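Local atomic coordinates of hemin ABC transporter, periplasmic hemin-binding protein HutB (Vibrio cholerae, PDB entry 5KHL), a protein that probably binds hemin in the periplasm and delivers it to the inner-membrane ABC transporter for heme uptake. Residues Q137-K150 against L259-P271. Numbering follows the deposited sequence.
Sequences QINALQAKRPEKPK and LQEAQRIQTLLYP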
loop_
_atom_site.group_PDB
_atom_site.type_symbol
_atom_site.label_atom_id
_atom_site.label_comp_id
_atom_site.label_asym_id
_atom_site.label_seq_id
_atom_site.Cartn_x
_atom_site.Cartn_y
_atom_site.Cartn_z
ATOM N N GLN A 137 -4.821 -9.472 13.584
ATOM C CA GLN A 137 -4.585 -8.022 13.621
ATOM C C GLN A 137 -5.828 -7.261 13.221
ATOM O O GLN A 137 -6.116 -6.205 13.782
ATOM C CB GLN A 137 -3.454 -7.603 12.698
ATOM C CG GLN A 137 -2.093 -8.078 13.077
ATOM C CD GLN A 137 -1.086 -7.739 12.001
ATOM O OE1 GLN A 137 -0.759 -6.574 11.776
ATOM N NE2 GLN A 137 -0.602 -8.759 11.310
ATOM N N ILE A 138 -6.543 -7.802 12.233
ATOM C CA ILE A 138 -7.708 -7.136 11.680
ATOM C C ILE A 138 -8.815 -7.146 12.712
ATOM O O ILE A 138 -9.496 -6.147 12.906
ATOM C CB ILE A 138 -8.162 -7.790 10.366
ATOM C CG1 ILE A 138 -7.095 -7.538 9.283
ATOM C CG2 ILE A 138 -9.536 -7.278 9.965
ATOM C CD1 ILE A 138 -7.532 -7.724 7.845
ATOM N N ASN A 139 -8.954 -8.268 13.409
ATOM C CA ASN A 139 -9.935 -8.395 14.489
ATOM C C ASN A 139 -9.568 -7.503 15.674
ATOM O O ASN A 139 -10.430 -6.810 16.233
ATOM C CB ASN A 139 -10.060 -9.859 14.930
ATOM C CG ASN A 139 -10.752 -10.733 13.887
ATOM O OD1 ASN A 139 -11.754 -10.338 13.293
ATOM N ND2 ASN A 139 -10.209 -11.925 13.657
ATOM N N ALA A 140 -8.285 -7.509 16.038
ATOM C CA ALA A 140 -7.766 -6.589 17.059
ATOM C C ALA A 140 -8.064 -5.126 16.704
ATOM O O ALA A 140 -8.518 -4.364 17.561
ATOM C CB ALA A 140 -6.272 -6.793 17.258
ATOM N N LEU A 141 -7.835 -4.744 15.447
ATOM C CA LEU A 141 -8.190 -3.399 14.988
ATOM C C LEU A 141 -9.706 -3.135 15.075
ATOM O O LEU A 141 -10.147 -2.103 15.596
ATOM C CB LEU A 141 -7.705 -3.175 13.553
ATOM C CG LEU A 141 -6.247 -2.711 13.427
ATOM C CD1 LEU A 141 -5.667 -3.061 12.065
ATOM C CD2 LEU A 141 -6.097 -1.212 13.686
ATOM N N GLN A 142 -10.491 -4.077 14.560
ATOM C CA GLN A 142 -11.945 -3.950 14.524
ATOM C C GLN A 142 -12.522 -3.975 15.943
ATOM O O GLN A 142 -13.479 -3.262 16.233
ATOM C CB GLN A 142 -12.549 -5.052 13.628
ATOM C CG GLN A 142 -12.370 -4.746 12.126
ATOM C CD GLN A 142 -12.704 -5.904 11.177
ATOM O OE1 GLN A 142 -12.658 -7.079 11.546
ATOM N NE2 GLN A 142 -13.033 -5.565 9.943
ATOM N N ALA A 143 -11.899 -4.743 16.837
ATOM C CA ALA A 143 -12.324 -4.776 18.236
ATOM C C ALA A 143 -12.307 -3.400 18.884
ATOM O O ALA A 143 -13.116 -3.121 19.758
ATOM C CB ALA A 143 -11.453 -5.737 19.047
ATOM N N LYS A 144 -11.383 -2.534 18.471
ATOM C CA LYS A 144 -11.271 -1.208 19.091
ATOM C C LYS A 144 -12.186 -0.169 18.437
ATOM O O LYS A 144 -12.126 1.007 18.771
ATOM C CB LYS A 144 -9.823 -0.704 19.046
ATOM C CG LYS A 144 -8.803 -1.541 19.806
ATOM C CD LYS A 144 -7.428 -0.861 19.724
ATOM C CE LYS A 144 -6.299 -1.725 20.265
ATOM N NZ LYS A 144 -5.932 -1.315 21.651
ATOM N N ARG A 145 -13.023 -0.590 17.496
ATOM C CA ARG A 145 -13.929 0.354 16.864
ATOM C C ARG A 145 -15.039 0.791 17.807
ATOM O O ARG A 145 -15.819 -0.047 18.279
ATOM C CB ARG A 145 -14.548 -0.248 15.622
ATOM C CG ARG A 145 -15.866 0.405 15.232
ATOM C CD ARG A 145 -16.371 -0.145 13.919
ATOM N NE ARG A 145 -17.395 0.705 13.332
ATOM C CZ ARG A 145 -17.224 1.426 12.228
ATOM N NH1 ARG A 145 -16.062 1.402 11.586
ATOM N NH2 ARG A 145 -18.220 2.170 11.762
ATOM N N PRO A 146 -15.130 2.109 18.074
ATOM C CA PRO A 146 -16.193 2.672 18.931
ATOM C C PRO A 146 -17.573 2.724 18.262
ATOM O O PRO A 146 -17.703 2.503 17.050
ATOM C CB PRO A 146 -15.704 4.092 19.223
ATOM C CG PRO A 146 -14.869 4.460 17.992
ATOM C CD PRO A 146 -14.207 3.148 17.558
ATOM N N GLU A 147 -18.589 3.016 19.079
ATOM C CA GLU A 147 -19.967 3.251 18.638
ATOM C C GLU A 147 -20.095 4.578 17.903
ATOM O O GLU A 147 -20.948 4.737 17.014
ATOM C CB GLU A 147 -20.925 3.242 19.835
ATOM C CG GLU A 147 -20.281 2.870 21.168
ATOM C CD GLU A 147 -19.369 3.953 21.737
ATOM O OE1 GLU A 147 -18.155 3.927 21.431
ATOM O OE2 GLU A 147 -19.863 4.816 22.500
ATOM N N LYS A 148 -19.250 5.533 18.299
ATOM C CA LYS A 148 -19.177 6.831 17.645
ATOM C C LYS A 148 -17.826 7.016 16.975
ATOM O O LYS A 148 -16.985 7.771 17.480
ATOM C CB LYS A 148 -19.411 7.967 18.647
ATOM C CG LYS A 148 -19.901 7.537 20.026
ATOM C CD LYS A 148 -20.722 8.661 20.688
ATOM C CE LYS A 148 -21.040 8.371 22.151
ATOM N NZ LYS A 148 -21.954 9.397 22.728
ATOM N N PRO A 149 -17.602 6.321 15.848
ATOM C CA PRO A 149 -16.353 6.483 15.095
ATOM C C PRO A 149 -16.064 7.943 14.710
ATOM O O PRO A 149 -16.993 8.720 14.448
ATOM C CB PRO A 149 -16.591 5.631 13.838
ATOM C CG PRO A 149 -17.599 4.626 14.246
ATOM C CD PRO A 149 -18.494 5.330 15.217
ATOM N N LYS A 150 -14.785 8.312 14.685
ATOM C CA LYS A 150 -14.399 9.646 14.233
ATOM C C LYS A 150 -14.341 9.706 12.711
ATOM O O LYS A 150 -14.621 8.728 12.033
ATOM C CB LYS A 150 -13.054 10.050 14.821
ATOM C CG LYS A 150 -13.113 10.446 16.278
ATOM C CD LYS A 150 -11.714 10.567 16.852
ATOM C CE LYS A 150 -11.715 11.130 18.250
ATOM N NZ LYS A 150 -10.333 11.116 18.829
ATOM N N LEU A 259 -1.593 -2.889 7.657
ATOM C CA LEU A 259 -2.108 -3.285 8.958
ATOM C C LEU A 259 -1.317 -2.681 10.135
ATOM O O LEU A 259 -1.908 -2.257 11.132
ATOM C CB LEU A 259 -2.113 -4.815 9.058
ATOM C CG LEU A 259 -2.958 -5.591 8.039
ATOM C CD1 LEU A 259 -3.270 -6.967 8.571
ATOM C CD2 LEU A 259 -4.249 -4.849 7.710
ATOM N N GLN A 260 0.011 -2.656 10.006
ATOM C CA GLN A 260 0.910 -2.080 11.004
ATOM C C GLN A 260 0.745 -0.556 11.151
ATOM O O GLN A 260 0.679 -0.044 12.262
ATOM C CB GLN A 260 2.377 -2.426 10.664
ATOM C CG GLN A 260 3.273 -2.758 11.881
ATOM C CD GLN A 260 3.054 -4.169 12.475
ATOM O OE1 GLN A 260 2.808 -5.140 11.752
ATOM N NE2 GLN A 260 3.150 -4.273 13.801
ATOM N N GLU A 261 0.682 0.158 10.035
ATOM C CA GLU A 261 0.337 1.584 10.053
ATOM C C GLU A 261 -1.027 1.841 10.650
ATOM O O GLU A 261 -1.198 2.775 11.420
ATOM C CB GLU A 261 0.351 2.178 8.644
ATOM C CG GLU A 261 1.727 2.392 8.091
ATOM C CD GLU A 261 2.539 3.315 8.955
ATOM O OE1 GLU A 261 2.610 4.513 8.620
ATOM O OE2 GLU A 261 3.099 2.845 9.968
ATOM N N ALA A 262 -1.998 1.016 10.265
ATOM C CA ALA A 262 -3.372 1.161 10.745
ATOM C C ALA A 262 -3.420 1.100 12.262
ATOM O O ALA A 262 -4.038 1.960 12.885
ATOM C CB ALA A 262 -4.288 0.086 10.123
ATOM N N GLN A 263 -2.764 0.094 12.846
ATOM C CA GLN A 263 -2.640 -0.014 14.307
ATOM C C GLN A 263 -2.014 1.238 14.872
ATOM O O GLN A 263 -2.549 1.849 15.803
ATOM C CB GLN A 263 -1.784 -1.211 14.737
ATOM C CG GLN A 263 -2.291 -2.583 14.351
ATOM C CD GLN A 263 -1.319 -3.684 14.761
ATOM O OE1 GLN A 263 -0.824 -3.697 15.887
ATOM N NE2 GLN A 263 -1.030 -4.601 13.841
ATOM N N ARG A 264 -0.873 1.609 14.298
ATOM C CA ARG A 264 -0.111 2.750 14.778
ATOM C C ARG A 264 -0.945 4.020 14.721
ATOM O O ARG A 264 -0.868 4.846 15.621
ATOM C CB ARG A 264 1.179 2.940 13.977
ATOM C CG ARG A 264 2.041 4.076 14.536
ATOM C CD ARG A 264 3.232 4.391 13.652
ATOM N NE ARG A 264 2.811 4.796 12.316
ATOM C CZ ARG A 264 2.493 6.036 11.974
ATOM N NH1 ARG A 264 2.554 7.014 12.863
ATOM N NH2 ARG A 264 2.112 6.296 10.740
ATOM N N ILE A 265 -1.762 4.171 13.684
ATOM C CA ILE A 265 -2.593 5.367 13.559
ATOM C C ILE A 265 -3.849 5.301 14.448
ATOM O O ILE A 265 -4.271 6.309 14.998
ATOM C CB ILE A 265 -2.997 5.615 12.098
ATOM C CG1 ILE A 265 -1.747 5.782 11.236
ATOM C CG2 ILE A 265 -3.851 6.893 11.974
ATOM C CD1 ILE A 265 -1.998 5.629 9.776
ATOM N N GLN A 266 -4.427 4.121 14.628
ATOM C CA GLN A 266 -5.597 3.981 15.517
ATOM C C GLN A 266 -5.264 4.398 16.949
ATOM O O GLN A 266 -6.091 4.966 17.656
ATOM C CB GLN A 266 -6.125 2.540 15.497
ATOM C CG GLN A 266 -7.385 2.320 16.311
ATOM C CD GLN A 266 -7.895 0.869 16.251
ATOM O OE1 GLN A 266 -7.196 -0.067 16.646
ATOM N NE2 GLN A 266 -9.115 0.687 15.754
ATOM N N THR A 267 -4.040 4.108 17.369
ATOM C CA THR A 267 -3.565 4.497 18.678
ATOM C C THR A 267 -3.532 6.028 18.778
ATOM O O THR A 267 -3.745 6.605 19.851
ATOM C CB THR A 267 -2.159 3.895 18.948
ATOM O OG1 THR A 267 -2.261 2.473 19.056
ATOM C CG2 THR A 267 -1.544 4.449 20.226
ATOM N N LEU A 268 -3.274 6.690 17.654
ATOM C CA LEU A 268 -3.254 8.161 17.633
ATOM C C LEU A 268 -4.666 8.734 17.635
ATOM O O LEU A 268 -4.913 9.772 18.265
ATOM C CB LEU A 268 -2.482 8.674 16.415
ATOM C CG LEU A 268 -1.019 8.223 16.388
ATOM C CD1 LEU A 268 -0.367 8.517 15.050
ATOM C CD2 LEU A 268 -0.254 8.895 17.524
ATOM N N LEU A 269 -5.581 8.045 16.943
ATOM C CA LEU A 269 -6.941 8.526 16.740
ATOM C C LEU A 269 -7.830 8.247 17.953
ATOM O O LEU A 269 -8.774 8.985 18.223
ATOM C CB LEU A 269 -7.545 7.875 15.493
ATOM C CG LEU A 269 -8.931 8.358 15.076
ATOM C CD1 LEU A 269 -8.819 9.792 14.620
ATOM C CD2 LEU A 269 -9.543 7.463 13.990
ATOM N N TYR A 270 -7.522 7.169 18.670
ATOM C CA TYR A 270 -8.266 6.787 19.868
ATOM C C TYR A 270 -7.305 6.430 21.001
ATOM O O TYR A 270 -6.955 5.266 21.176
ATOM C CB TYR A 270 -9.209 5.587 19.604
ATOM C CG TYR A 270 -10.190 5.759 18.455
ATOM C CD1 TYR A 270 -11.211 6.701 18.520
ATOM C CD2 TYR A 270 -10.107 4.956 17.314
ATOM C CE1 TYR A 270 -12.105 6.862 17.462
ATOM C CE2 TYR A 270 -10.991 5.106 16.264
ATOM C CZ TYR A 270 -11.989 6.063 16.339
ATOM O OH TYR A 270 -12.876 6.215 15.305
ATOM N N PRO A 271 -6.854 7.431 21.761
ATOM C CA PRO A 271 -6.090 7.103 22.966
ATOM C C PRO A 271 -6.999 6.621 24.099
ATOM O O PRO A 271 -6.812 5.521 24.629
ATOM C CB PRO A 271 -5.416 8.426 23.326
ATOM C CG PRO A 271 -5.472 9.242 22.081
ATOM C CD PRO A 271 -6.735 8.852 21.408
#
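Leu141 fits as a knob among Leu259, Ala262, Gln263 and Gln266 where the last turns of helix 125-143 pack nearly parallel (22°) on the C-terminal helix 256-269, and the loop 144-150 that follows lies against Leu269 and Tyr270. The two methyls of Leu141 divide the hole: CD1 meets Ala262 CB at 3.9 Å, while CD2 lies against the Gln263 backbone and the amide of Gln266. The Gln266 amide bridges the two helices. The extended Gln266 side chain, its CG turned opposite the backbone N (chi1 -176°), carries NE2 to Leu141 O in an almost straight 3.0 Å hydrogen bond. This carbonyl also accepts from Lys144 N, on the other face of its plane; the Gln266 NE2 group bonds Ile179 O as well, so a buried amide is tied to two backbones. Beyond the helix, the Tyr270 ring is sandwiched, with Leu269 CG over its centre and Pro146 CD, 4.2 Å from the centroid, making a CH-pi contact on the opposite face. Its hydroxyl accepts from Lys150 N (2.9 Å) and is hydrogen-bonded to Gly180 O. The extended Lys150 chain runs past Leu269 CD1 so that NZ donates a 2.7 Å hydrogen bond to Leu269 O, nearly in line with the carbonyl, at the C-terminal end of helix 256-269. Such packing fits the class III periplasmic binding protein fold, in which a long helix, here 125-143, links two lobes and enters the C-terminal one.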